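Local structure of putative uncharacterized protein (Ustilago maydis, 4GNX) at residues C[21-26]-C[115-120]; C[367-372]-C[422-427]; C[375-380]-C[389-394]. The protein binds single-stranded DNA through OB-fold domains as a subunit of replication protein A, and so probably serves DNA replication and repair. All coordinates share one frame; numbering follows the deposited sequence.

Interaction 1: C[21-26]-C[115-120]; sequences RVTSKS and PEVKYE
R21 and T23, on strand 17-30 of the first OB fold, make a mixed polar and apolar surface contact with P115, E116 and V117 of the linker running on toward the second OB fold. The R21 chain bends at chi3 (33°), which turns the guanidinium toward the linker backbone. There the P115 carbonyl oxygen lies at the edge of the group, near its plane, and NH1 is modelled as its donor; the 2.4 Å between NH1 and P115 O is too short to be trusted in detail. One face of the guanidinium is covered by E116, whose CG sits 3.1 Å above the plane, displaced from its centre. The E116 carboxylate makes a long salt bridge, OE2 to R21 NH2 at 3.8 Å. Since that oxygen stands well out of the guanidinium plane, the attraction is of charge alone. Arginine suits the place because one flat group can serve several partners: NE bonds N71 O while the outer nitrogens face the linker. The methyl CG2 of T23 meets V117 CG1 at 3.7 Å, an apolar patch from two beta-branched residues; T23 OG1 has its own partner elsewhere. T23 pairs through its backbone with N44 of strand 39-46, while its O accepts from T221 OG1 on strand 220-224, against which Y119 also packs, so that strand 17-30 and the linker both meet the second OB fold.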
ATOM      1  N   ARG C  21      23.237 -21.890   9.666  1.00 56.95           N
ATOM      2  CA  ARG C  21      23.524 -21.992   8.232  1.00 58.42           C
ATOM      3  C   ARG C  21      23.072 -20.776   7.460  1.00 54.54           C
ATOM      4  O   ARG C  21      22.026 -20.209   7.747  1.00 52.99           O
ATOM      5  CB  ARG C  21      23.062 -23.307   7.580  1.00 63.53           C
ATOM      6  CG  ARG C  21      21.619 -23.373   7.129  1.00 63.83           C
ATOM      7  CD  ARG C  21      21.403 -24.338   5.961  1.00 68.30           C
ATOM      8  NE  ARG C  21      22.264 -25.528   5.937  1.00 73.29           N
ATOM      9  CZ  ARG C  21      22.177 -26.555   6.779  1.00 76.81           C
ATOM     10  NH1 ARG C  21      21.286 -26.548   7.766  1.00 75.74           N
ATOM     11  NH2 ARG C  21      23.002 -27.589   6.647  1.00 81.64           N
ATOM     12  N   VAL C  22      23.892 -20.373   6.496  1.00 54.96           N
ATOM     13  CA  VAL C  22      23.585 -19.244   5.634  1.00 52.28           C
ATOM     14  C   VAL C  22      22.511 -19.669   4.656  1.00 53.35           C
ATOM     15  O   VAL C  22      22.727 -20.552   3.849  1.00 55.34           O
ATOM     16  CB  VAL C  22      24.801 -18.782   4.819  1.00 53.31           C
ATOM     17  CG1 VAL C  22      24.402 -17.603   3.953  1.00 51.72           C
ATOM     18  CG2 VAL C  22      25.967 -18.411   5.728  1.00 52.87           C
ATOM     19  N   THR C  23      21.346 -19.038   4.745  1.00 52.51           N
ATOM     20  CA  THR C  23      20.264 -19.344   3.831  1.00 52.57           C
ATOM     21  C   THR C  23      20.296 -18.456   2.602  1.00 53.46           C
ATOM     22  O   THR C  23      19.871 -18.889   1.538  1.00 57.24           O
ATOM     23  CB  THR C  23      18.917 -19.172   4.494  1.00 50.31           C
ATOM     24  OG1 THR C  23      18.803 -17.816   4.920  1.00 47.38           O
ATOM     25  CG2 THR C  23      18.804 -20.104   5.674  1.00 50.81           C
ATOM     26  N   SER C  24      20.773 -17.216   2.739  1.00 51.07           N
ATOM     27  CA  SER C  24      20.947 -16.339   1.577  1.00 51.39           C
ATOM     28  C   SER C  24      21.980 -15.270   1.825  1.00 49.89           C
ATOM     29  O   SER C  24      22.253 -14.895   2.965  1.00 50.03           O
ATOM     30  CB  SER C  24      19.646 -15.652   1.206  1.00 52.19           C
ATOM     31  OG  SER C  24      19.382 -14.625   2.141  1.00 51.95           O
ATOM     32  N   LYS C  25      22.516 -14.745   0.739  1.00 49.76           N
ATOM     33  CA  LYS C  25      23.627 -13.821   0.788  1.00 48.89           C
ATOM     34  C   LYS C  25      23.411 -12.746  -0.260  1.00 49.46           C
ATOM     35  O   LYS C  25      23.033 -13.028  -1.389  1.00 52.50           O
ATOM     36  CB  LYS C  25      24.931 -14.585   0.516  1.00 51.01           C
ATOM     37  CG  LYS C  25      26.206 -13.740   0.479  1.00 51.11           C
ATOM     38  CD  LYS C  25      27.474 -14.564   0.739  1.00 52.49           C
ATOM     39  CE  LYS C  25      28.220 -14.930  -0.538  1.00 56.10           C
ATOM     40  NZ  LYS C  25      29.688 -15.110  -0.346  1.00 57.64           N
ATOM     41  N   SER C  26      23.638 -11.503   0.113  1.00 48.32           N
ATOM     42  CA  SER C  26      23.433 -10.409  -0.810  1.00 49.65           C
ATOM     43  C   SER C  26      24.636 -10.326  -1.728  1.00 53.80           C
ATOM     44  O   SER C  26      25.686 -10.886  -1.426  1.00 55.24           O
ATOM     45  CB  SER C  26      23.342  -9.115  -0.031  1.00 46.62           C
ATOM     46  OG  SER C  26      24.632  -8.768   0.426  1.00 46.09           O
ATOM     47  N   PRO C 115      18.862 -27.018  11.236  1.00 87.87           N
ATOM     48  CA  PRO C 115      17.836 -27.357  10.254  1.00 89.11           C
ATOM     49  C   PRO C 115      18.246 -26.953   8.840  1.00 86.98           C
ATOM     50  O   PRO C 115      19.068 -26.050   8.660  1.00 83.34           O
ATOM     51  CB  PRO C 115      16.623 -26.535  10.707  1.00 86.80           C
ATOM     52  CG  PRO C 115      16.902 -26.161  12.127  1.00 84.55           C
ATOM     53  CD  PRO C 115      18.387 -26.026  12.215  1.00 83.23           C
ATOM     54  N   GLU C 116      17.682 -27.629   7.849  1.00 90.25           N
ATOM     55  CA  GLU C 116      17.948 -27.300   6.455  1.00 89.38           C
ATOM     56  C   GLU C 116      16.743 -26.596   5.836  1.00 86.43           C
ATOM     57  O   GLU C 116      15.601 -26.805   6.262  1.00 86.68           O
ATOM     58  CB  GLU C 116      18.387 -28.542   5.667  1.00 95.10           C
ATOM     59  CG  GLU C 116      19.820 -28.935   5.991  1.00 97.62           C
ATOM     60  CD  GLU C 116      20.293 -30.201   5.314  1.00106.83           C
ATOM     61  OE1 GLU C 116      19.839 -31.298   5.705  1.00114.00           O
ATOM     62  OE2 GLU C 116      21.153 -30.096   4.411  1.00108.44           O
ATOM     63  N   VAL C 117      17.011 -25.737   4.859  1.00 82.36           N
ATOM     64  CA  VAL C 117      15.961 -24.964   4.215  1.00 79.40           C
ATOM     65  C   VAL C 117      14.846 -25.860   3.674  1.00 84.88           C
ATOM     66  O   VAL C 117      15.086 -26.772   2.865  1.00 89.67           O
ATOM     67  CB  VAL C 117      16.523 -24.049   3.114  1.00 76.32           C
ATOM     68  CG1 VAL C 117      17.078 -22.780   3.733  1.00 69.80           C
ATOM     69  CG2 VAL C 117      17.594 -24.768   2.303  1.00 79.66           C
ATOM     70  N   LYS C 118      13.632 -25.606   4.151  1.00 84.24           N
ATOM     71  CA  LYS C 118      12.469 -26.351   3.697  1.00 90.12           C
ATOM     72  C   LYS C 118      11.794 -25.680   2.538  1.00 89.18           C
ATOM     73  O   LYS C 118      11.815 -24.466   2.401  1.00 86.79           O
ATOM     74  CB  LYS C 118      11.457 -26.511   4.818  1.00 92.91           C
ATOM     75  CG  LYS C 118      11.767 -27.671   5.737  1.00 97.98           C
ATOM     76  CD  LYS C 118      10.567 -28.028   6.589  1.00101.96           C
ATOM     77  CE  LYS C 118      10.652 -29.478   7.041  1.00108.19           C
ATOM     78  NZ  LYS C 118       9.341 -30.008   7.505  1.00111.97           N
ATOM     79  N   TYR C 119      11.133 -26.477   1.731  1.00 90.61           N
ATOM     80  CA  TYR C 119      10.554 -25.941   0.538  1.00 86.78           C
ATOM     81  C   TYR C 119       9.077 -26.240   0.507  1.00 87.31           C
ATOM     82  O   TYR C 119       8.653 -27.348   0.837  1.00 90.62           O
ATOM     83  CB  TYR C 119      11.274 -26.516  -0.678  1.00 86.10           C
ATOM     84  CG  TYR C 119      12.676 -25.963  -0.886  1.00 85.36           C
ATOM     85  CD1 TYR C 119      13.785 -26.515  -0.223  1.00 88.15           C
ATOM     86  CD2 TYR C 119      12.895 -24.888  -1.746  1.00 82.35           C
ATOM     87  CE1 TYR C 119      15.067 -26.004  -0.420  1.00 87.56           C
ATOM     88  CE2 TYR C 119      14.169 -24.376  -1.949  1.00 81.90           C
ATOM     89  CZ  TYR C 119      15.251 -24.932  -1.285  1.00 84.18           C
ATOM     90  OH  TYR C 119      16.509 -24.411  -1.495  1.00 83.51           O
ATOM     91  N   GLU C 120       8.295 -25.230   0.153  1.00 84.38           N
ATOM     92  CA  GLU C 120       6.878 -25.416  -0.119  1.00 85.05           C
ATOM     93  C   GLU C 120       6.637 -25.077  -1.580  1.00 81.53           C
ATOM     94  O   GLU C 120       6.324 -23.934  -1.944  1.00 79.29           O
ATOM     95  CB  GLU C 120       6.009 -24.572   0.816  1.00 86.77           C
ATOM     96  CG  GLU C 120       5.722 -25.225   2.164  1.00 92.22           C
ATOM     97  CD  GLU C 120       6.702 -24.831   3.266  1.00 93.59           C
ATOM     98  OE1 GLU C 120       7.904 -24.631   2.974  1.00 92.28           O
ATOM     99  OE2 GLU C 120       6.268 -24.735   4.440  1.00 96.48           O
TER

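Interaction 2: C[367-372]-C[422-427]; sequences TQLIGM and SRAAPV
L369, near the end of helix 363-370, stands over A424 of strand 414-426 with their CA atoms 8.2 Å apart, so a helix is set against the edge of a sheet. The fold is the C-terminal OB fold, in which this helix follows the third strand and packs on the fifth, an outermost strand of the sheet within this chain. Q368 starts out with CG between its backbone N and carbonyl carbon (chi1 53°), then runs extended toward the strand, where NE2 donates to A424 O at 2.6 Å. The bond is bent, 136° at the hydrogen; NE2 lies in the carbonyl plane of A424, whereas the oxygen is tilted 25° out of the glutamine amide plane. Q368 OE1 also lies 3.1 Å from A424 O but, being an acceptor too, cannot bond it. A425 pairs through its backbone with M401 on strand 398-411, whereas at A424 the helix supplies the partners: D365 OD1 accepts from A424 N, and Q368 NE2 meets the carbonyl. A long side chain ending in an N-H is therefore apt at 368. Just before A424, S422 and R423 both face N403, a classic beta bulge. Beside the glutamine bond the buried L369 packs on A424, L346 and Y400, and alanine is small enough to let the helix come close: L369 CD1 lies 3.9 Å from A424 CB.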
ATOM      1  N   THR C 367     -18.447   7.376 -15.641  1.00 50.99           N
ATOM      2  CA  THR C 367     -19.812   7.164 -15.152  1.00 52.99           C
ATOM      3  C   THR C 367     -19.852   6.807 -13.673  1.00 52.97           C
ATOM      4  O   THR C 367     -20.657   7.355 -12.925  1.00 52.29           O
ATOM      5  CB  THR C 367     -20.586   6.113 -15.973  1.00 55.03           C
ATOM      6  OG1 THR C 367     -20.754   6.585 -17.311  1.00 56.13           O
ATOM      7  CG2 THR C 367     -21.960   5.875 -15.380  1.00 55.79           C
ATOM      8  N   GLN C 368     -18.981   5.899 -13.255  1.00 54.80           N
ATOM      9  CA  GLN C 368     -18.889   5.558 -11.843  1.00 57.31           C
ATOM     10  C   GLN C 368     -18.268   6.687 -11.039  1.00 53.25           C
ATOM     11  O   GLN C 368     -18.525   6.827  -9.848  1.00 54.57           O
ATOM     12  CB  GLN C 368     -18.103   4.270 -11.632  1.00 63.25           C
ATOM     13  CG  GLN C 368     -16.737   4.271 -12.293  1.00 69.10           C
ATOM     14  CD  GLN C 368     -15.774   3.293 -11.647  1.00 76.81           C
ATOM     15  OE1 GLN C 368     -15.737   3.147 -10.412  1.00 82.23           O
ATOM     16  NE2 GLN C 368     -14.975   2.616 -12.480  1.00 78.07           N
ATOM     17  N   LEU C 369     -17.454   7.503 -11.681  1.00 49.64           N
ATOM     18  CA  LEU C 369     -16.898   8.627 -10.969  1.00 48.35           C
ATOM     19  C   LEU C 369     -17.951   9.677 -10.638  1.00 49.13           C
ATOM     20  O   LEU C 369     -17.747  10.494  -9.754  1.00 49.09           O
ATOM     21  CB  LEU C 369     -15.717   9.224 -11.726  1.00 46.84           C
ATOM     22  CG  LEU C 369     -14.380   8.849 -11.076  1.00 45.38           C
ATOM     23  CD1 LEU C 369     -14.060   7.359 -11.159  1.00 46.31           C
ATOM     24  CD2 LEU C 369     -13.247   9.644 -11.685  1.00 44.79           C
ATOM     25  N   ILE C 370     -19.087   9.627 -11.328  1.00 49.86           N
ATOM     26  CA  ILE C 370     -20.161  10.605 -11.134  1.00 50.00           C
ATOM     27  C   ILE C 370     -21.468   9.926 -10.697  1.00 51.72           C
ATOM     28  O   ILE C 370     -22.357  10.567 -10.136  1.00 52.36           O
ATOM     29  CB  ILE C 370     -20.344  11.478 -12.403  1.00 50.69           C
ATOM     30  CG1 ILE C 370     -19.061  12.277 -12.654  1.00 48.38           C
ATOM     31  CG2 ILE C 370     -21.526  12.436 -12.270  1.00 51.25           C
ATOM     32  CD1 ILE C 370     -18.813  12.605 -14.102  1.00 48.89           C
ATOM     33  N   GLY C 371     -21.561   8.619 -10.925  1.00 52.55           N
ATOM     34  CA  GLY C 371     -22.695   7.816 -10.463  1.00 53.25           C
ATOM     35  C   GLY C 371     -23.874   8.039 -11.377  1.00 55.13           C
ATOM     36  O   GLY C 371     -25.025   7.957 -10.948  1.00 57.84           O
ATOM     37  N   MET C 372     -23.574   8.313 -12.645  1.00 53.56           N
ATOM     38  CA  MET C 372     -24.563   8.791 -13.592  1.00 53.85           C
ATOM     39  C   MET C 372     -23.999   8.741 -14.999  1.00 52.93           C
ATOM     40  O   MET C 372     -22.834   9.062 -15.208  1.00 52.18           O
ATOM     41  CB  MET C 372     -24.850  10.233 -13.258  1.00 53.37           C
ATOM     42  CG  MET C 372     -26.270  10.646 -13.467  1.00 56.54           C
ATOM     43  SD  MET C 372     -26.430  12.381 -13.049  1.00 57.15           S
ATOM     44  CE  MET C 372     -25.996  12.336 -11.307  1.00 55.01           C
ATOM     45  N   SER C 422      -7.729   3.859 -17.424  1.00 48.14           N
ATOM     46  CA  SER C 422      -8.238   2.661 -18.064  1.00 50.99           C
ATOM     47  C   SER C 422      -9.217   1.913 -17.142  1.00 52.80           C
ATOM     48  O   SER C 422     -10.252   1.404 -17.588  1.00 55.35           O
ATOM     49  CB  SER C 422      -7.089   1.771 -18.543  1.00 51.81           C
ATOM     50  OG  SER C 422      -6.188   1.485 -17.498  1.00 49.91           O
ATOM     51  N   ARG C 423      -8.891   1.842 -15.854  1.00 53.29           N
ATOM     52  CA  ARG C 423      -9.870   1.417 -14.853  1.00 53.95           C
ATOM     53  C   ARG C 423      -9.739   2.257 -13.609  1.00 48.18           C
ATOM     54  O   ARG C 423      -8.647   2.643 -13.235  1.00 46.30           O
ATOM     55  CB  ARG C 423      -9.722  -0.062 -14.491  1.00 61.20           C
ATOM     56  CG  ARG C 423     -11.060  -0.755 -14.256  1.00 68.46           C
ATOM     57  CD  ARG C 423     -10.924  -2.126 -13.601  1.00 76.85           C
ATOM     58  NE  ARG C 423     -11.073  -2.089 -12.136  1.00 81.45           N
ATOM     59  CZ  ARG C 423     -11.387  -3.144 -11.378  1.00 83.19           C
ATOM     60  NH1 ARG C 423     -11.594  -4.334 -11.944  1.00 89.50           N
ATOM     61  NH2 ARG C 423     -11.505  -3.014 -10.056  1.00 78.53           N
ATOM     62  N   ALA C 424     -10.865   2.564 -12.989  1.00 46.54           N
ATOM     63  CA  ALA C 424     -10.871   3.144 -11.651  1.00 44.13           C
ATOM     64  C   ALA C 424     -11.713   2.271 -10.723  1.00 44.15           C
ATOM     65  O   ALA C 424     -12.878   2.020 -10.981  1.00 46.55           O
ATOM     66  CB  ALA C 424     -11.398   4.563 -11.682  1.00 42.86           C
ATOM     67  N   ALA C 425     -11.108   1.766  -9.665  1.00 42.88           N
ATOM     68  CA  ALA C 425     -11.848   0.981  -8.686  1.00 42.77           C
ATOM     69  C   ALA C 425     -11.884   1.755  -7.384  1.00 39.87           C
ATOM     70  O   ALA C 425     -10.915   2.432  -7.048  1.00 38.18           O
ATOM     71  CB  ALA C 425     -11.200  -0.375  -8.489  1.00 44.44           C
ATOM     72  N   PRO C 426     -13.012   1.682  -6.657  1.00 39.89           N
ATOM     73  CA  PRO C 426     -13.092   2.363  -5.355  1.00 37.87           C
ATOM     74  C   PRO C 426     -12.199   1.637  -4.349  1.00 37.15           C
ATOM     75  O   PRO C 426     -12.124   0.417  -4.369  1.00 38.78           O
ATOM     76  CB  PRO C 426     -14.564   2.219  -4.985  1.00 38.81           C
ATOM     77  CG  PRO C 426     -14.983   0.954  -5.666  1.00 41.56           C
ATOM     78  CD  PRO C 426     -14.235   0.916  -6.963  1.00 41.57           C
ATOM     79  N   VAL C 427     -11.507   2.380  -3.503  1.00 35.14           N
ATOM     80  CA  VAL C 427     -10.588   1.773  -2.537  1.00 35.08           C
ATOM     81  C   VAL C 427     -11.243   0.750  -1.599  1.00 37.48           C
ATOM     82  O   VAL C 427     -12.318   1.000  -1.035  1.00 39.17           O
ATOM     83  CB  VAL C 427      -9.894   2.852  -1.682  1.00 33.40           C
ATOM     84  CG1 VAL C 427      -9.060   2.210  -0.571  1.00 33.72           C
ATOM     85  CG2 VAL C 427      -9.047   3.787  -2.559  1.00 31.58           C
TER

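Interaction 3: C[375-380]-C[389-394]; sequences GELHKL and SAALHR
Around A391, the residue on which L377 and L380 converge, helix 385-395 is held by backbone bonds such as R394 N to A390 O at 2.7 Å. This is a helix-helix contact in the C-terminal OB fold, between two of the helices that link its third and fourth strands, and all that crosses it is apolar. Alanine fits because its single methyl, directed at helix 374-381, faces both leucine ends while the backbones stay near: the CA atoms of L377 and A391 are 8.2 Å apart. L377 comes in from the side, its CB not aimed at the other helix, and brings CD2 to 4.4 Å from A391 CB. As a long branched residue it can also reach L306 of strand 290-310 and F388. M372 packs on L377 and A391 as well. Elsewhere on helix 385-395, H393 stacks on H110 of another protein chain and packs against a DNA phosphate. The CB of L380 is directed at the other helix, and with CG anti to the backbone N (chi1 -174°) its CD2 rests 4.0 Å from A391 CB.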
ATOM      1  N   GLY C 375     -25.830  11.226 -20.248  1.00 59.55           N
ATOM      2  CA  GLY C 375     -27.202  11.591 -20.577  1.00 62.92           C
ATOM      3  C   GLY C 375     -27.954  12.067 -19.351  1.00 64.39           C
ATOM      4  O   GLY C 375     -28.628  13.105 -19.390  1.00 66.31           O
ATOM      5  N   GLU C 376     -27.817  11.314 -18.256  1.00 63.83           N
ATOM      6  CA  GLU C 376     -28.491  11.627 -16.992  1.00 64.09           C
ATOM      7  C   GLU C 376     -27.998  12.963 -16.414  1.00 60.00           C
ATOM      8  O   GLU C 376     -28.766  13.749 -15.841  1.00 60.50           O
ATOM      9  CB  GLU C 376     -28.256  10.507 -15.976  1.00 66.62           C
ATOM     10  CG  GLU C 376     -28.903   9.159 -16.283  1.00 73.48           C
ATOM     11  CD  GLU C 376     -28.463   8.046 -15.320  1.00 77.03           C
ATOM     12  OE1 GLU C 376     -27.267   7.662 -15.337  1.00 75.37           O
ATOM     13  OE2 GLU C 376     -29.317   7.535 -14.551  1.00 82.08           O
ATOM     14  N   LEU C 377     -26.706  13.204 -16.568  1.00 55.24           N
ATOM     15  CA  LEU C 377     -26.105  14.431 -16.101  1.00 52.69           C
ATOM     16  C   LEU C 377     -26.661  15.627 -16.854  1.00 53.91           C
ATOM     17  O   LEU C 377     -27.025  16.643 -16.252  1.00 53.98           O
ATOM     18  CB  LEU C 377     -24.598  14.366 -16.299  1.00 49.82           C
ATOM     19  CG  LEU C 377     -23.727  14.901 -15.174  1.00 47.52           C
ATOM     20  CD1 LEU C 377     -22.593  15.669 -15.808  1.00 46.77           C
ATOM     21  CD2 LEU C 377     -24.489  15.777 -14.190  1.00 48.08           C
ATOM     22  N   HIS C 378     -26.720  15.479 -18.181  1.00 54.99           N
ATOM     23  CA  HIS C 378     -27.199  16.499 -19.110  1.00 55.78           C
ATOM     24  C   HIS C 378     -28.578  16.967 -18.754  1.00 57.47           C
ATOM     25  O   HIS C 378     -28.827  18.159 -18.641  1.00 57.77           O
ATOM     26  CB  HIS C 378     -27.168  15.933 -20.524  1.00 56.71           C
ATOM     27  CG  HIS C 378     -27.619  16.903 -21.574  1.00 58.40           C
ATOM     28  ND1 HIS C 378     -28.808  16.793 -22.191  1.00 60.68           N
ATOM     29  CD2 HIS C 378     -27.005  18.044 -22.094  1.00 58.38           C
ATOM     30  CE1 HIS C 378     -28.954  17.810 -23.065  1.00 62.25           C
ATOM     31  NE2 HIS C 378     -27.848  18.572 -23.010  1.00 60.67           N
ATOM     32  N   LYS C 379     -29.476  16.015 -18.548  1.00 59.02           N
ATOM     33  CA  LYS C 379     -30.845  16.304 -18.170  1.00 62.44           C
ATOM     34  C   LYS C 379     -30.902  17.072 -16.849  1.00 62.61           C
ATOM     35  O   LYS C 379     -31.692  18.006 -16.686  1.00 64.74           O
ATOM     36  CB  LYS C 379     -31.604  14.991 -18.053  1.00 64.10           C
ATOM     37  CG  LYS C 379     -33.110  15.129 -18.023  1.00 67.92           C
ATOM     38  CD  LYS C 379     -33.740  13.758 -17.882  1.00 69.95           C
ATOM     39  CE  LYS C 379     -34.980  13.819 -17.012  1.00 73.35           C
ATOM     40  NZ  LYS C 379     -34.855  12.799 -15.933  1.00 73.19           N
ATOM     41  N   LEU C 380     -30.046  16.667 -15.914  1.00 61.19           N
ATOM     42  CA  LEU C 380     -29.971  17.273 -14.598  1.00 60.47           C
ATOM     43  C   LEU C 380     -29.536  18.717 -14.701  1.00 60.46           C
ATOM     44  O   LEU C 380     -30.000  19.566 -13.939  1.00 61.74           O
ATOM     45  CB  LEU C 380     -29.000  16.488 -13.733  1.00 58.09           C
ATOM     46  CG  LEU C 380     -28.866  16.863 -12.251  1.00 57.88           C
ATOM     47  CD1 LEU C 380     -30.146  16.579 -11.475  1.00 60.11           C
ATOM     48  CD2 LEU C 380     -27.684  16.120 -11.634  1.00 54.73           C
ATOM     49  N   SER C 389     -24.127  20.992 -10.342  1.00 61.07           N
ATOM     50  CA  SER C 389     -22.835  21.179  -9.686  1.00 59.26           C
ATOM     51  C   SER C 389     -22.731  20.408  -8.353  1.00 56.57           C
ATOM     52  O   SER C 389     -21.647  20.015  -7.950  1.00 53.55           O
ATOM     53  CB  SER C 389     -22.485  22.660  -9.536  1.00 60.94           C
ATOM     54  OG  SER C 389     -23.230  23.245  -8.496  1.00 65.17           O
ATOM     55  N   ALA C 390     -23.868  20.176  -7.696  1.00 57.69           N
ATOM     56  CA  ALA C 390     -23.937  19.271  -6.541  1.00 56.51           C
ATOM     57  C   ALA C 390     -23.455  17.874  -6.914  1.00 55.01           C
ATOM     58  O   ALA C 390     -22.658  17.292  -6.197  1.00 54.42           O
ATOM     59  CB  ALA C 390     -25.347  19.202  -5.972  1.00 57.67           C
ATOM     60  N   ALA C 391     -23.928  17.344  -8.038  1.00 55.28           N
ATOM     61  CA  ALA C 391     -23.487  16.033  -8.526  1.00 53.09           C
ATOM     62  C   ALA C 391     -21.965  15.946  -8.687  1.00 51.72           C
ATOM     63  O   ALA C 391     -21.361  14.935  -8.329  1.00 50.44           O
ATOM     64  CB  ALA C 391     -24.180  15.696  -9.828  1.00 52.22           C
ATOM     65  N   LEU C 392     -21.360  17.011  -9.214  1.00 52.24           N
ATOM     66  CA  LEU C 392     -19.924  17.081  -9.432  1.00 51.89           C
ATOM     67  C   LEU C 392     -19.186  17.336  -8.140  1.00 53.37           C
ATOM     68  O   LEU C 392     -18.136  16.746  -7.901  1.00 51.17           O
ATOM     69  CB  LEU C 392     -19.590  18.207 -10.401  1.00 53.02           C
ATOM     70  CG  LEU C 392     -20.168  18.086 -11.797  1.00 55.01           C
ATOM     71  CD1 LEU C 392     -19.792  19.309 -12.612  1.00 57.34           C
ATOM     72  CD2 LEU C 392     -19.659  16.816 -12.444  1.00 53.83           C
ATOM     73  N   HIS C 393     -19.735  18.242  -7.328  1.00 58.01           N
ATOM     74  CA  HIS C 393     -19.196  18.566  -6.019  1.00 59.93           C
ATOM     75  C   HIS C 393     -19.221  17.337  -5.144  1.00 56.56           C
ATOM     76  O   HIS C 393     -18.310  17.131  -4.344  1.00 56.04           O
ATOM     77  CB  HIS C 393     -19.946  19.750  -5.392  1.00 68.53           C
ATOM     78  CG  HIS C 393     -19.475  20.103  -3.999  1.00 79.10           C
ATOM     79  ND1 HIS C 393     -20.076  19.631  -2.886  1.00 84.71           N
ATOM     80  CD2 HIS C 393     -18.403  20.897  -3.560  1.00 86.11           C
ATOM     81  CE1 HIS C 393     -19.430  20.099  -1.786  1.00 87.31           C
ATOM     82  NE2 HIS C 393     -18.408  20.874  -2.199  1.00 86.80           N
ATOM     83  N   ARG C 394     -20.236  16.493  -5.332  1.00 54.63           N
ATOM     84  CA  ARG C 394     -20.424  15.250  -4.569  1.00 53.09           C
ATOM     85  C   ARG C 394     -19.477  14.173  -5.047  1.00 51.37           C
ATOM     86  O   ARG C 394     -19.184  13.234  -4.313  1.00 54.60           O
ATOM     87  CB  ARG C 394     -21.860  14.748  -4.738  1.00 56.48           C
ATOM     88  CG  ARG C 394     -22.339  13.688  -3.755  1.00 58.15           C
ATOM     89  CD  ARG C 394     -23.794  13.297  -4.013  1.00 61.38           C
ATOM     90  NE  ARG C 394     -24.723  14.427  -3.873  1.00 65.48           N
ATOM     91  CZ  ARG C 394     -25.480  14.931  -4.854  1.00 68.44           C
ATOM     92  NH1 ARG C 394     -25.453  14.413  -6.079  1.00 68.61           N
ATOM     93  NH2 ARG C 394     -26.278  15.965  -4.607  1.00 69.85           N
TER

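From the N terminus, interaction 1 comes first: it closes a loop of 88 residues, most of the first OB fold, by bringing the linker after strand 104-107 back to strand 17-30. Only when that loop is complete does interaction 2 open, on the opposite side of the chain's centre, about 45 Å away between centres. It closes 49 residues, joining helix 363-370 to the fifth strand of the C-terminal OB fold. Interaction 3, which closes only eight residues between helices 374-381 and 385-395, falls wholly within that span. These two touch through M372, whose SD lies 3.6 Å from L377 N, so the segment that carries the helix of interaction 2 also packs on the helix pair.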